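Local coordinates for protein gamma-glutamyltranspeptidase (Streptomyces lincolnensis, PDB 6J3I) that probably transfers or hydrolyses gamma-glutamyl groups, as an LmbA-like homologue of the gamma-glutamyltranspeptidases in the N-terminal-nucleophile (NTN) hydrolase clan, at residues T7-F12 with T598-A603; W115-R120 with A211-W216; L282-A287 with D329-A334; T361-A366 with E467-S472; G419-L424 with T481-S486. The protein carries 1 engineered substitution. All coordinates share one frame; numbering follows the deposited sequence.

Interaction 1: T7-F12 with T598-A603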
# COMPACT_ATOMS: atom_id res chain seq x y z
N THR A 7 12.12 14.56 -14.87
CA THR A 7 11.28 15.03 -13.79
C THR A 7 10.46 16.14 -14.45
O THR A 7 10.97 17.23 -14.69
CB THR A 7 12.07 15.51 -12.56
OG1 THR A 7 12.79 14.40 -12.01
CG2 THR A 7 11.15 16.06 -11.49
N LEU A 8 9.21 15.82 -14.77
CA LEU A 8 8.30 16.74 -15.49
C LEU A 8 8.12 18.00 -14.67
O LEU A 8 8.16 17.93 -13.46
CB LEU A 8 6.92 16.11 -15.72
CG LEU A 8 6.78 14.71 -16.31
CD1 LEU A 8 5.32 14.36 -16.49
CD2 LEU A 8 7.51 14.64 -17.63
N GLN A 9 7.92 19.13 -15.33
CA GLN A 9 7.74 20.42 -14.65
C GLN A 9 6.61 21.18 -15.33
O GLN A 9 6.50 21.16 -16.55
CB GLN A 9 9.03 21.24 -14.67
CG GLN A 9 10.06 20.76 -13.66
CD GLN A 9 11.39 21.49 -13.77
OE1 GLN A 9 11.93 21.66 -14.87
NE2 GLN A 9 11.93 21.92 -12.64
N GLY A 10 5.77 21.84 -14.55
CA GLY A 10 4.59 22.47 -15.12
C GLY A 10 3.81 23.32 -14.15
O GLY A 10 4.27 23.59 -13.04
N THR A 11 2.63 23.76 -14.60
CA THR A 11 1.81 24.72 -13.86
C THR A 11 0.31 24.43 -13.78
O THR A 11 -0.45 25.21 -13.20
CB THR A 11 1.97 26.13 -14.48
OG1 THR A 11 1.59 26.09 -15.87
CG2 THR A 11 3.41 26.62 -14.35
N PHE A 12 -0.13 23.30 -14.34
CA PHE A 12 -1.54 22.93 -14.38
C PHE A 12 -1.89 21.74 -13.47
O PHE A 12 -2.94 21.74 -12.82
CB PHE A 12 -1.99 22.64 -15.80
CG PHE A 12 -3.46 22.32 -15.91
CD1 PHE A 12 -4.40 23.35 -15.86
CD2 PHE A 12 -3.90 21.00 -16.01
CE1 PHE A 12 -5.76 23.07 -15.95
CE2 PHE A 12 -5.25 20.72 -16.10
CZ PHE A 12 -6.18 21.75 -16.07
N THR A 598 7.76 29.31 -6.15
CA THR A 598 7.57 29.52 -7.58
C THR A 598 6.23 28.98 -8.11
O THR A 598 5.78 29.40 -9.17
CB THR A 598 8.79 28.93 -8.34
OG1 THR A 598 9.02 29.67 -9.54
CG2 THR A 598 8.61 27.49 -8.67
N GLY A 599 5.61 28.04 -7.39
CA GLY A 599 4.29 27.49 -7.75
C GLY A 599 4.32 26.35 -8.76
O GLY A 599 3.26 25.82 -9.14
N ILE A 600 5.53 25.95 -9.16
CA ILE A 600 5.78 25.00 -10.24
C ILE A 600 5.62 23.57 -9.73
O ILE A 600 6.31 23.13 -8.80
CB ILE A 600 7.19 25.17 -10.87
CG1 ILE A 600 7.21 26.40 -11.79
CG2 ILE A 600 7.62 23.94 -11.67
CD1 ILE A 600 8.59 26.94 -12.11
N LEU A 601 4.74 22.84 -10.40
CA LEU A 601 4.42 21.46 -10.08
C LEU A 601 5.40 20.55 -10.84
O LEU A 601 5.81 20.88 -11.95
CB LEU A 601 2.98 21.16 -10.49
CG LEU A 601 1.93 22.21 -10.08
CD1 LEU A 601 0.53 21.81 -10.52
CD2 LEU A 601 1.94 22.46 -8.58
N SER A 602 5.77 19.43 -10.23
CA SER A 602 6.62 18.45 -10.88
C SER A 602 6.18 17.03 -10.54
O SER A 602 5.32 16.83 -9.68
CB SER A 602 8.09 18.66 -10.50
OG SER A 602 8.26 18.65 -9.11
N ALA A 603 6.74 16.06 -11.24
CA ALA A 603 6.36 14.67 -11.05
C ALA A 603 7.41 13.74 -11.60
O ALA A 603 8.15 14.10 -12.52
CB ALA A 603 5.03 14.38 -11.73

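Interaction 2: W115-R120 with A211-W216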
# COMPACT_ATOMS: atom_id res chain seq x y z
N TRP A 115 -12.95 6.40 -0.56
CA TRP A 115 -12.97 7.18 -1.79
C TRP A 115 -14.20 8.08 -1.84
O TRP A 115 -14.10 9.23 -2.25
CB TRP A 115 -12.88 6.29 -3.04
CG TRP A 115 -11.53 5.63 -3.23
CD1 TRP A 115 -11.27 4.28 -3.33
CD2 TRP A 115 -10.25 6.28 -3.32
NE1 TRP A 115 -9.93 4.06 -3.47
CE2 TRP A 115 -9.27 5.26 -3.46
CE3 TRP A 115 -9.83 7.62 -3.28
CZ2 TRP A 115 -7.90 5.55 -3.59
CZ3 TRP A 115 -8.47 7.90 -3.40
CH2 TRP A 115 -7.53 6.87 -3.55
N MET A 116 -15.35 7.56 -1.38
CA MET A 116 -16.62 8.32 -1.32
C MET A 116 -16.52 9.50 -0.37
O MET A 116 -17.01 10.58 -0.70
CB MET A 116 -17.79 7.45 -0.86
CG MET A 116 -18.29 6.37 -1.82
SD MET A 116 -18.38 6.85 -3.56
CE MET A 116 -16.74 6.39 -4.12
N LEU A 117 -15.92 9.29 0.80
CA LEU A 117 -15.67 10.38 1.75
C LEU A 117 -14.79 11.46 1.15
O LEU A 117 -15.07 12.65 1.29
CB LEU A 117 -15.01 9.90 3.05
CG LEU A 117 -15.84 9.72 4.33
CD1 LEU A 117 -14.88 9.45 5.48
CD2 LEU A 117 -16.72 10.92 4.67
N LEU A 118 -13.71 11.03 0.50
CA LEU A 118 -12.80 11.96 -0.16
C LEU A 118 -13.55 12.75 -1.22
O LEU A 118 -13.40 13.96 -1.33
CB LEU A 118 -11.61 11.23 -0.79
CG LEU A 118 -10.46 12.16 -1.20
CD1 LEU A 118 -9.74 12.76 0.00
CD2 LEU A 118 -9.46 11.44 -2.08
N LEU A 119 -14.38 12.04 -1.98
CA LEU A 119 -15.15 12.65 -3.05
C LEU A 119 -16.15 13.68 -2.53
O LEU A 119 -16.34 14.71 -3.15
CB LEU A 119 -15.90 11.61 -3.90
CG LEU A 119 -15.87 11.76 -5.43
CD1 LEU A 119 -17.12 11.15 -6.06
CD2 LEU A 119 -15.71 13.18 -5.94
N ARG A 120 -16.77 13.41 -1.39
CA ARG A 120 -17.86 14.26 -0.91
C ARG A 120 -17.37 15.44 -0.05
O ARG A 120 -17.94 16.53 -0.15
CB ARG A 120 -18.97 13.41 -0.28
CG ARG A 120 -19.66 13.87 1.01
CD ARG A 120 -19.17 13.01 2.15
NE ARG A 120 -20.14 12.90 3.24
CZ ARG A 120 -19.88 13.13 4.53
NH1 ARG A 120 -20.86 12.97 5.41
NH2 ARG A 120 -18.68 13.49 4.96
N ALA A 211 -25.55 8.20 -0.63
CA ALA A 211 -26.42 7.05 -0.97
C ALA A 211 -25.64 5.89 -1.60
O ALA A 211 -26.04 4.74 -1.47
CB ALA A 211 -27.56 7.48 -1.89
N ALA A 212 -24.55 6.21 -2.29
CA ALA A 212 -23.62 5.20 -2.82
C ALA A 212 -22.85 4.48 -1.70
O ALA A 212 -22.56 3.28 -1.82
CB ALA A 212 -22.64 5.84 -3.79
N ARG A 213 -22.53 5.22 -0.64
CA ARG A 213 -21.91 4.63 0.54
C ARG A 213 -22.82 3.56 1.13
O ARG A 213 -22.36 2.47 1.46
CB ARG A 213 -21.58 5.69 1.59
CG ARG A 213 -20.57 6.74 1.14
CD ARG A 213 -20.36 7.80 2.21
NE ARG A 213 -19.58 7.29 3.34
CZ ARG A 213 -19.65 7.73 4.60
NH1 ARG A 213 -20.47 8.71 4.95
NH2 ARG A 213 -18.88 7.17 5.53
N GLU A 214 -24.12 3.86 1.19
CA GLU A 214 -25.11 2.92 1.74
C GLU A 214 -25.42 1.75 0.82
O GLU A 214 -25.72 0.65 1.30
CB GLU A 214 -26.42 3.63 2.10
CG GLU A 214 -26.28 4.73 3.16
CD GLU A 214 -25.78 4.24 4.53
OE1 GLU A 214 -25.53 5.11 5.39
OE2 GLU A 214 -25.65 3.02 4.75
N VAL A 215 -25.35 1.96 -0.49
CA VAL A 215 -25.49 0.85 -1.44
C VAL A 215 -24.36 -0.17 -1.21
O VAL A 215 -24.62 -1.38 -1.19
CB VAL A 215 -25.49 1.31 -2.91
CG1 VAL A 215 -25.48 0.11 -3.85
CG2 VAL A 215 -26.72 2.15 -3.21
N TRP A 216 -23.13 0.32 -1.05
CA TRP A 216 -21.99 -0.53 -0.72
C TRP A 216 -22.25 -1.24 0.61
O TRP A 216 -22.21 -2.47 0.66
CB TRP A 216 -20.66 0.25 -0.64
CG TRP A 216 -19.50 -0.67 -0.39
CD1 TRP A 216 -19.08 -1.15 0.82
CD2 TRP A 216 -18.65 -1.26 -1.37
NE1 TRP A 216 -18.01 -2.00 0.65
CE2 TRP A 216 -17.72 -2.08 -0.69
CE3 TRP A 216 -18.57 -1.17 -2.77
CZ2 TRP A 216 -16.72 -2.82 -1.35
CZ3 TRP A 216 -17.58 -1.91 -3.44
CH2 TRP A 216 -16.67 -2.72 -2.72

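Interaction 3: L282-A287 with D329-A334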
# COMPACT_ATOMS: atom_id res chain seq x y z
N LEU A 282 9.06 4.42 8.84
CA LEU A 282 9.84 5.41 8.10
C LEU A 282 10.36 6.46 9.08
O LEU A 282 11.57 6.73 9.15
CB LEU A 282 9.00 6.07 7.01
CG LEU A 282 9.82 6.77 5.93
CD1 LEU A 282 9.06 6.78 4.60
CD2 LEU A 282 10.21 8.19 6.33
N LEU A 283 9.43 7.02 9.86
CA LEU A 283 9.70 8.00 10.90
C LEU A 283 10.78 7.51 11.88
O LEU A 283 11.75 8.23 12.15
CB LEU A 283 8.39 8.35 11.63
CG LEU A 283 7.48 9.42 10.98
CD1 LEU A 283 7.61 9.51 9.47
CD2 LEU A 283 6.02 9.28 11.37
N GLN A 284 10.63 6.29 12.38
CA GLN A 284 11.62 5.72 13.31
C GLN A 284 13.04 5.62 12.73
O GLN A 284 14.02 5.73 13.47
CB GLN A 284 11.16 4.36 13.82
CG GLN A 284 10.09 4.44 14.90
CD GLN A 284 9.94 3.15 15.68
OE1 GLN A 284 8.88 2.55 15.69
NE2 GLN A 284 11.02 2.72 16.34
N GLN A 285 13.13 5.39 11.43
CA GLN A 285 14.44 5.31 10.77
C GLN A 285 15.10 6.68 10.66
O GLN A 285 16.31 6.78 10.73
CB GLN A 285 14.30 4.68 9.40
CG GLN A 285 13.94 3.21 9.42
CD GLN A 285 13.54 2.71 8.05
OE1 GLN A 285 14.40 2.41 7.22
NE2 GLN A 285 12.24 2.65 7.79
N LEU A 286 14.28 7.71 10.48
CA LEU A 286 14.78 9.09 10.47
C LEU A 286 15.39 9.44 11.82
O LEU A 286 16.58 9.74 11.91
CB LEU A 286 13.66 10.07 10.08
CG LEU A 286 13.64 10.69 8.66
CD1 LEU A 286 14.47 9.96 7.62
CD2 LEU A 286 12.21 10.84 8.15
N ALA A 287 14.58 9.34 12.87
CA ALA A 287 15.02 9.59 14.26
C ALA A 287 16.29 8.83 14.69
O ALA A 287 17.03 9.30 15.55
CB ALA A 287 13.89 9.28 15.21
N ASP A 329 5.36 8.53 20.68
CA ASP A 329 6.17 9.69 21.10
C ASP A 329 7.52 9.25 21.65
O ASP A 329 8.55 9.84 21.29
CB ASP A 329 5.44 10.53 22.16
CG ASP A 329 4.17 11.21 21.62
OD1 ASP A 329 3.93 11.23 20.39
OD2 ASP A 329 3.40 11.75 22.45
N GLU A 330 7.51 8.21 22.48
CA GLU A 330 8.73 7.66 23.08
C GLU A 330 9.63 7.00 22.04
O GLU A 330 10.86 7.18 22.08
CB GLU A 330 8.37 6.68 24.21
CG GLU A 330 7.80 7.36 25.46
CD GLU A 330 6.94 6.45 26.33
OE1 GLU A 330 5.96 6.95 26.91
OE2 GLU A 330 7.23 5.24 26.42
N LEU A 331 9.03 6.26 21.11
CA LEU A 331 9.77 5.63 19.99
C LEU A 331 10.43 6.65 19.03
O LEU A 331 11.47 6.36 18.42
CB LEU A 331 8.85 4.70 19.20
CG LEU A 331 8.43 3.37 19.82
CD1 LEU A 331 7.28 2.77 19.04
CD2 LEU A 331 9.59 2.39 19.87
N LEU A 332 9.80 7.82 18.88
CA LEU A 332 10.34 8.97 18.10
C LEU A 332 11.10 10.02 18.94
O LEU A 332 11.58 11.02 18.39
CB LEU A 332 9.19 9.65 17.35
CG LEU A 332 8.72 9.12 15.98
CD1 LEU A 332 9.06 7.66 15.73
CD2 LEU A 332 7.23 9.36 15.82
N SER A 333 11.21 9.81 20.26
CA SER A 333 11.90 10.73 21.16
C SER A 333 13.41 10.65 20.95
O SER A 333 13.93 9.59 20.60
CB SER A 333 11.59 10.39 22.64
OG SER A 333 12.34 9.26 23.09
N ALA A 334 14.11 11.76 21.19
CA ALA A 334 15.57 11.79 21.04
C ALA A 334 16.33 10.89 22.03
O ALA A 334 17.32 10.24 21.65
CB ALA A 334 16.08 13.22 21.11

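Interaction 4: T361-A366 with E467-S472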
# COMPACT_ATOMS: atom_id res chain seq x y z
N THR A 361 8.62 -3.66 28.53
CA THR A 361 9.41 -4.78 28.02
C THR A 361 8.65 -5.34 26.82
O THR A 361 7.42 -5.47 26.85
CB THR A 361 9.74 -5.88 29.07
OG1 THR A 361 8.85 -7.00 28.92
CG2 THR A 361 9.68 -5.37 30.53
N ALA A 362 9.40 -5.67 25.78
CA ALA A 362 8.85 -6.07 24.49
C ALA A 362 8.25 -7.47 24.54
O ALA A 362 8.88 -8.42 25.02
CB ALA A 362 9.93 -6.00 23.42
N ARG A 363 7.02 -7.57 24.05
CA ARG A 363 6.33 -8.84 23.81
C ARG A 363 6.27 -9.10 22.31
O ARG A 363 5.74 -8.29 21.55
CB ARG A 363 4.91 -8.83 24.42
CG ARG A 363 4.74 -9.73 25.64
CD ARG A 363 3.44 -10.54 25.62
NE ARG A 363 2.36 -9.91 26.38
CZ ARG A 363 1.15 -10.44 26.57
NH1 ARG A 363 0.25 -9.76 27.28
NH2 ARG A 363 0.83 -11.63 26.06
N LEU A 364 6.82 -10.24 21.90
CA LEU A 364 6.79 -10.70 20.52
C LEU A 364 5.92 -11.95 20.42
O LEU A 364 5.80 -12.72 21.38
CB LEU A 364 8.20 -11.04 20.05
CG LEU A 364 9.16 -9.88 19.80
CD1 LEU A 364 10.51 -10.43 19.35
CD2 LEU A 364 8.61 -8.91 18.76
N SER A 365 5.33 -12.15 19.24
CA SER A 365 4.54 -13.36 19.00
C SER A 365 5.46 -14.58 19.05
O SER A 365 6.65 -14.50 18.71
CB SER A 365 3.75 -13.28 17.68
OG SER A 365 4.50 -13.71 16.56
N ALA A 366 4.91 -15.70 19.51
CA ALA A 366 5.63 -16.98 19.53
C ALA A 366 6.18 -17.30 18.13
O ALA A 366 7.33 -17.72 17.98
CB ALA A 366 4.71 -18.10 20.00
N GLU A 467 -3.28 -13.92 21.69
CA GLU A 467 -3.81 -12.76 22.41
C GLU A 467 -2.70 -12.04 23.17
O GLU A 467 -1.61 -12.59 23.38
CB GLU A 467 -4.90 -13.17 23.41
CG GLU A 467 -6.12 -13.84 22.79
CD GLU A 467 -7.11 -12.86 22.16
OE1 GLU A 467 -8.32 -13.19 22.11
OE2 GLU A 467 -6.71 -11.76 21.70
N GLY A 468 -3.03 -10.82 23.58
CA GLY A 468 -2.16 -10.00 24.42
C GLY A 468 -1.17 -9.11 23.69
O GLY A 468 -0.37 -8.44 24.34
N LEU A 469 -1.22 -9.11 22.35
CA LEU A 469 -0.27 -8.38 21.49
C LEU A 469 -0.89 -7.12 20.85
O LEU A 469 -2.11 -7.02 20.69
CB LEU A 469 0.22 -9.30 20.36
CG LEU A 469 1.38 -10.29 20.51
CD1 LEU A 469 2.02 -10.36 21.88
CD2 LEU A 469 0.92 -11.67 20.05
N PRO A 470 -0.03 -6.15 20.46
CA PRO A 470 -0.50 -4.96 19.72
C PRO A 470 -1.21 -5.31 18.41
O PRO A 470 -2.19 -4.65 18.04
CB PRO A 470 0.79 -4.17 19.45
CG PRO A 470 1.80 -4.69 20.41
CD PRO A 470 1.42 -6.07 20.79
N ASN A 471 -0.73 -6.35 17.73
CA ASN A 471 -1.32 -6.83 16.48
C ASN A 471 -1.99 -8.21 16.61
O ASN A 471 -1.96 -9.02 15.67
CB ASN A 471 -0.23 -6.86 15.40
CG ASN A 471 -0.80 -6.92 13.99
OD1 ASN A 471 -1.89 -6.41 13.71
ND2 ASN A 471 -0.05 -7.53 13.09
N SER A 472 -2.61 -8.48 17.76
CA SER A 472 -3.43 -9.68 17.94
C SER A 472 -4.66 -9.49 17.09
O SER A 472 -5.24 -8.41 17.09
CB SER A 472 -3.89 -9.84 19.39
OG SER A 472 -2.83 -10.11 20.26

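Interaction 5: G419-L424 with T481-S486. Engineered in segment 419-424: Ala-421 (natural residue Thr).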
# COMPACT_ATOMS: atom_id res chain seq x y z
N GLY A 419 3.55 -9.79 -3.26
CA GLY A 419 3.21 -8.60 -4.09
C GLY A 419 1.97 -7.89 -3.59
O GLY A 419 0.94 -8.54 -3.32
N ASP A 420 2.07 -6.57 -3.45
CA ASP A 420 1.08 -5.83 -2.66
C ASP A 420 0.93 -4.41 -3.14
O ASP A 420 1.88 -3.64 -3.10
CB ASP A 420 1.51 -5.85 -1.19
CG ASP A 420 0.69 -4.92 -0.30
OD1 ASP A 420 -0.55 -4.94 -0.38
OD2 ASP A 420 1.28 -4.21 0.53
N ALA A 421 -0.27 -4.09 -3.60
CA ALA A 421 -0.74 -2.69 -3.74
C ALA A 421 -0.37 -1.95 -5.02
O ALA A 421 0.46 -2.37 -5.84
CB ALA A 421 -0.32 -1.84 -2.53
N CYS A 422 -1.05 -0.81 -5.15
CA CYS A 422 -0.76 0.23 -6.10
C CYS A 422 -0.41 1.50 -5.36
O CYS A 422 -0.49 1.57 -4.13
CB CYS A 422 -1.99 0.47 -6.97
SG CYS A 422 -2.54 -0.99 -7.87
N HIS A 423 -0.02 2.51 -6.13
CA HIS A 423 0.13 3.85 -5.61
C HIS A 423 -0.32 4.92 -6.61
O HIS A 423 -0.33 4.70 -7.82
CB HIS A 423 1.56 4.13 -5.14
CG HIS A 423 1.63 5.29 -4.21
ND1 HIS A 423 1.97 6.57 -4.61
CD2 HIS A 423 1.28 5.40 -2.91
CE1 HIS A 423 1.87 7.39 -3.58
NE2 HIS A 423 1.46 6.71 -2.54
N LEU A 424 -0.68 6.07 -6.06
CA LEU A 424 -1.26 7.15 -6.82
C LEU A 424 -1.08 8.50 -6.08
O LEU A 424 -1.46 8.61 -4.92
CB LEU A 424 -2.73 6.80 -7.06
CG LEU A 424 -3.67 7.86 -7.61
CD1 LEU A 424 -4.49 7.34 -8.77
CD2 LEU A 424 -4.57 8.33 -6.48
N THR A 481 -1.22 -2.85 8.84
CA THR A 481 -1.20 -2.90 7.39
C THR A 481 0.10 -2.34 6.85
O THR A 481 0.65 -1.38 7.38
CB THR A 481 -2.43 -2.18 6.80
OG1 THR A 481 -2.44 -2.37 5.38
CG2 THR A 481 -2.45 -0.68 7.11
N THR A 482 0.58 -2.96 5.77
CA THR A 482 1.77 -2.50 5.06
C THR A 482 1.56 -1.23 4.24
O THR A 482 2.52 -0.63 3.78
CB THR A 482 2.27 -3.57 4.07
OG1 THR A 482 1.20 -3.92 3.17
CG2 THR A 482 2.75 -4.79 4.81
N LEU A 483 0.30 -0.83 4.04
CA LEU A 483 -0.04 0.28 3.14
C LEU A 483 0.33 1.61 3.77
O LEU A 483 -0.17 1.95 4.83
CB LEU A 483 -1.53 0.25 2.79
CG LEU A 483 -2.04 -1.09 2.23
CD1 LEU A 483 -3.49 -0.97 1.81
CD2 LEU A 483 -1.17 -1.60 1.09
N THR A 484 1.17 2.38 3.09
CA THR A 484 1.86 3.48 3.72
C THR A 484 2.28 4.61 2.75
O THR A 484 3.45 4.70 2.33
CB THR A 484 3.04 2.94 4.56
OG1 THR A 484 3.67 4.03 5.22
CG2 THR A 484 4.06 2.17 3.70
N PRO A 485 1.33 5.50 2.42
CA PRO A 485 1.70 6.68 1.62
C PRO A 485 2.44 7.73 2.45
O PRO A 485 2.55 7.60 3.68
CB PRO A 485 0.35 7.21 1.15
CG PRO A 485 -0.61 6.78 2.20
CD PRO A 485 -0.07 5.54 2.85
N SER A 486 2.91 8.77 1.77
CA SER A 486 3.77 9.79 2.37
C SER A 486 3.48 11.18 1.81
O SER A 486 3.20 11.33 0.62
CB SER A 486 5.24 9.48 2.10
OG SER A 486 5.64 8.24 2.64

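Interaction 1: T7-F12 with T598-A603
Leu-601 reaches across to the backbone just past strand 8-10. Its CD1 lies 3.8 Å from Phe-12 C, and its CB packs against the Gly-10 carbonyl. CG sits beside the backbone N (chi1 -46°), and from there the branch extends toward Phe-12. Leu-8 and Ala-603 share this face of the sheet with Leu-601. Gln-9 and Ser-602 use the other face. Flanking the pairs, Thr-7 CG2 meets Ser-602 CB at 4.1 Å, and Ile-600 CG2 comes to 3.6 Å from Gly-10 O. The backbones pair antiparallel. Gly-10 and Leu-601 form a hydrogen-bonded pair: Gly-10 N to Leu-601 O and Leu-601 N to Gly-10 O are both 2.8 Å. At the Leu-8 and Ala-603 pair, Ala-603 N to Leu-8 O is 3.2 Å, and the return bond from Leu-8 N is weak. The polar ends turn elsewhere, Thr-7 OG1 to Gln-530 N and Gln-9 NE2 to Arg-524 O. This is an antiparallel edge pairing: 8-10 is an outermost strand within the chain, and 601-605 lies between it and strand 590-594. Met-14 of strand 13-17 packs on Leu-8, Leu-601 and Ala-603, and Leu-529 of helix 529-534 touches Thr-7 and Ser-602.

Interaction 2: W115-R120 with A211-W216
Met-116 and Arg-213 make the tight part of this contact. Met-116 CB lies 3.5 Å from Arg-213 CG, and Met-116 CG is 3.8 Å from the same atom. The two chains lie alongside and point opposite ways, so methylene groups touch methylene groups. Arg-213 bends at chi3 (73°) and brings its guanidinium to Leu-117. Leu-117 CG lies over one face of that group, toward its rim, 4.1 Å from Arg-213 NH2.

The rest is looser. Beyond CG, Met-116 bends (chi2 -41°), which turns the thioether away from the second helix. It leaves a loose contact of 4.4 Å from Met-116 SD to Ala-212 CB. Arg-120 is partly exposed. Arg-213 NH1 stands over one face of the Arg-120 guanidinium, and the NH1 atoms of Arg-120 and Arg-213 are 4.3 Å apart. Glu-210, salt-bridged to both arginines (OE1 to Arg-120 NE, OE2 to Arg-213 NH1), and Asp-113, paired with Arg-213 NE, probably offset this gathering of positive charge, to which Arg-217 also belongs.

The helix segments run antiparallel, 175° between their directions, with axes 10.3 Å apart. At that separation the side chains, not the backbones, fill the interface. The helix pair sits between two others that pack on it: helix 36-50 meets helix 111-122 through Phe-45, which touches Trp-115 and Met-116, and helix 186-199 meets helix 205-218 through Leu-195 and Val-199 on Ala-212.

Interaction 3: L282-A287 with D329-A334
Gln-284 and Leu-332 meet through carbon atoms: the aliphatic CG of Gln-284 comes closest, 3.5 Å from Leu-332 CD1. Their side chains cross at about a right angle. Leu-332 CD1 also touches Leu-283 CB at 4.2 Å, so this one methyl group serves two residues of helix 280-288. Ala-287 CB faces the Leu-332 carbonyl oxygen.

A second group of contacts is between the Gln-284 amide and Leu-331. The chain of Gln-284 is extended beyond CG (chi2 -163°), which carries the amide to this leucine. Leu-331 lies across it, CD1 by Gln-284 OE1 (3.7 Å) and CD2 by Gln-284 NE2 (3.8 Å). The amide is buried but satisfied, with OE1 bonded to Tyr-320 OH and NE2 to Asp-315 OD2. Those bonds fix its rotation.

The third kind is capping, within the second segment. Ser-333 OG donates to Glu-330 O at 2.7 Å and also accepts from Tyr-336 N. Ser-333 is thus the N-cap of helix 334-341.

Leu-283 and Leu-286 rest on Tyr-263, and Leu-286 also packs on Val-270 and on Leu-511 of helix 506-519. Helices covering strands 256-265 and 268-272 are consistent with the helical layer of the alpha-beta-beta-alpha NTN hydrolase fold.

Interaction 4: T361-A366 with E467-S472
Arg-363 is the first residue of its segment to meet the other loop, and it lays its guanidinium over a carbonyl. Gly-468 O sits above the centre of that flat group, 3.2 Å from its plane and 3.3 Å from Arg-363 NH1. The oxygen is over the face, so the angle is too poor for a hydrogen bond. The attraction is probably electrostatic. The chain bends at chi2 and chi3 (-137° and -96°), which folds the guanidinium over the Gly-468 carbonyl. Arg-363 NH2 comes to 3.7 Å from Glu-467 O. Arg-363 is solvent-exposed and touches a crystal neighbour, so crystal packing may influence its pose. Nearer the backbone, Arg-363 CD lies 4.0 Å from Leu-469 CD1, and the two side chains meet at a slant.

Leu-364 turns away from the contact and packs on Glu-317 and Ala-318 of helix 299-319. Its backbone still comes within range of Leu-469 CD1.

Ser-365 CB is 4.0 Å from Leu-469 CD2. The two methyls of Leu-469 thus divide their work, CD1 to Arg-363 and CD2 to Ser-365.

Leu-469 opens a type I turn to Ser-472 whose backbone bond is weak. Its N is held by Ser-472 OG at 2.8 Å (147°).

The contact joins two loops. Segment 361-366 leads into helix 366-371, where Ser-365 OG caps Ala-368 N and Ala-366 N bonds Glu-466 OE1. Segment 467-472 lies between strands 433-436 and 486-490, and Pro-470 is tied by a backbone bond to Ala-323, in the loop after helix 299-319.

Interaction 5: G419-L424 with T481-S486
Asp-420 to His-423 and Thr-482 to Pro-485 run side by side in the same direction, 6° apart, with paired CA atoms 7.5 to 8.4 Å from each other. At that spacing side chains bridge the gap.

The polar link is at one end. Thr-482 OG1 donates to Asp-420 OD2 at 2.7 Å, arriving from above the carboxylate plane, 35° out of it. The carboxylate reaches over because CG is anti to the backbone N (chi1 171°). Its other oxygen, OD1, binds Ser-439 OG and forms a salt bridge with Arg-459. A weak bond from Gly-503 N adds to OD2. Several partners thus fix the rotation of this buried carboxylate.

Leu-483 CD2 fills the middle. It lies 3.6 Å from Asp-420 OD2 and 3.7 Å from the CB of Ala-421, which is an engineered residue. One methyl thus spans the residues on either side of the bond that family members cleave.

His-423 and Pro-485 close the other end. Pro-485 CB approaches the edge of the imidazole, in its plane, 3.9 Å from His-423 NE2. The two side chains cross at about a right angle.

Both segments lead into core strands, 424-428 and 486-490. Asp-420 and Ala-421 are still joined by a peptide bond, so the chain is uncut here. In gamma-glutamyltranspeptidases a threonine just before such a strand, first residue of the small subunit after self-cleavage, is the nucleophile. Position 421, a threonine in the natural sequence, fits that role. The contact thus has the features expected of the processing and active-site region of an NTN hydrolase.

The centre of interaction 5 lies about 1 Å from that of the chain, and the other four lie 21 to 25 Å out. Interaction 1 pairs residues near the two ends and encloses the other four in sequence. Interactions 2 and 3 follow in series before interaction 5. Interactions 4 and 5 alternate their segments along the chain. Interaction 3 touches interaction 5 where Leu-282 CD1 meets Ser-486 OG at 4.2 Å, and helix 506-519 packs on both. Interaction 5 leads into strands 424-428 and 486-490. Interactions 1 and 4 stand on opposite sides of the chain's centre, about 46 Å between centres. The probable active-site region thus lies central, with interaction 3 touching it and the others farther out.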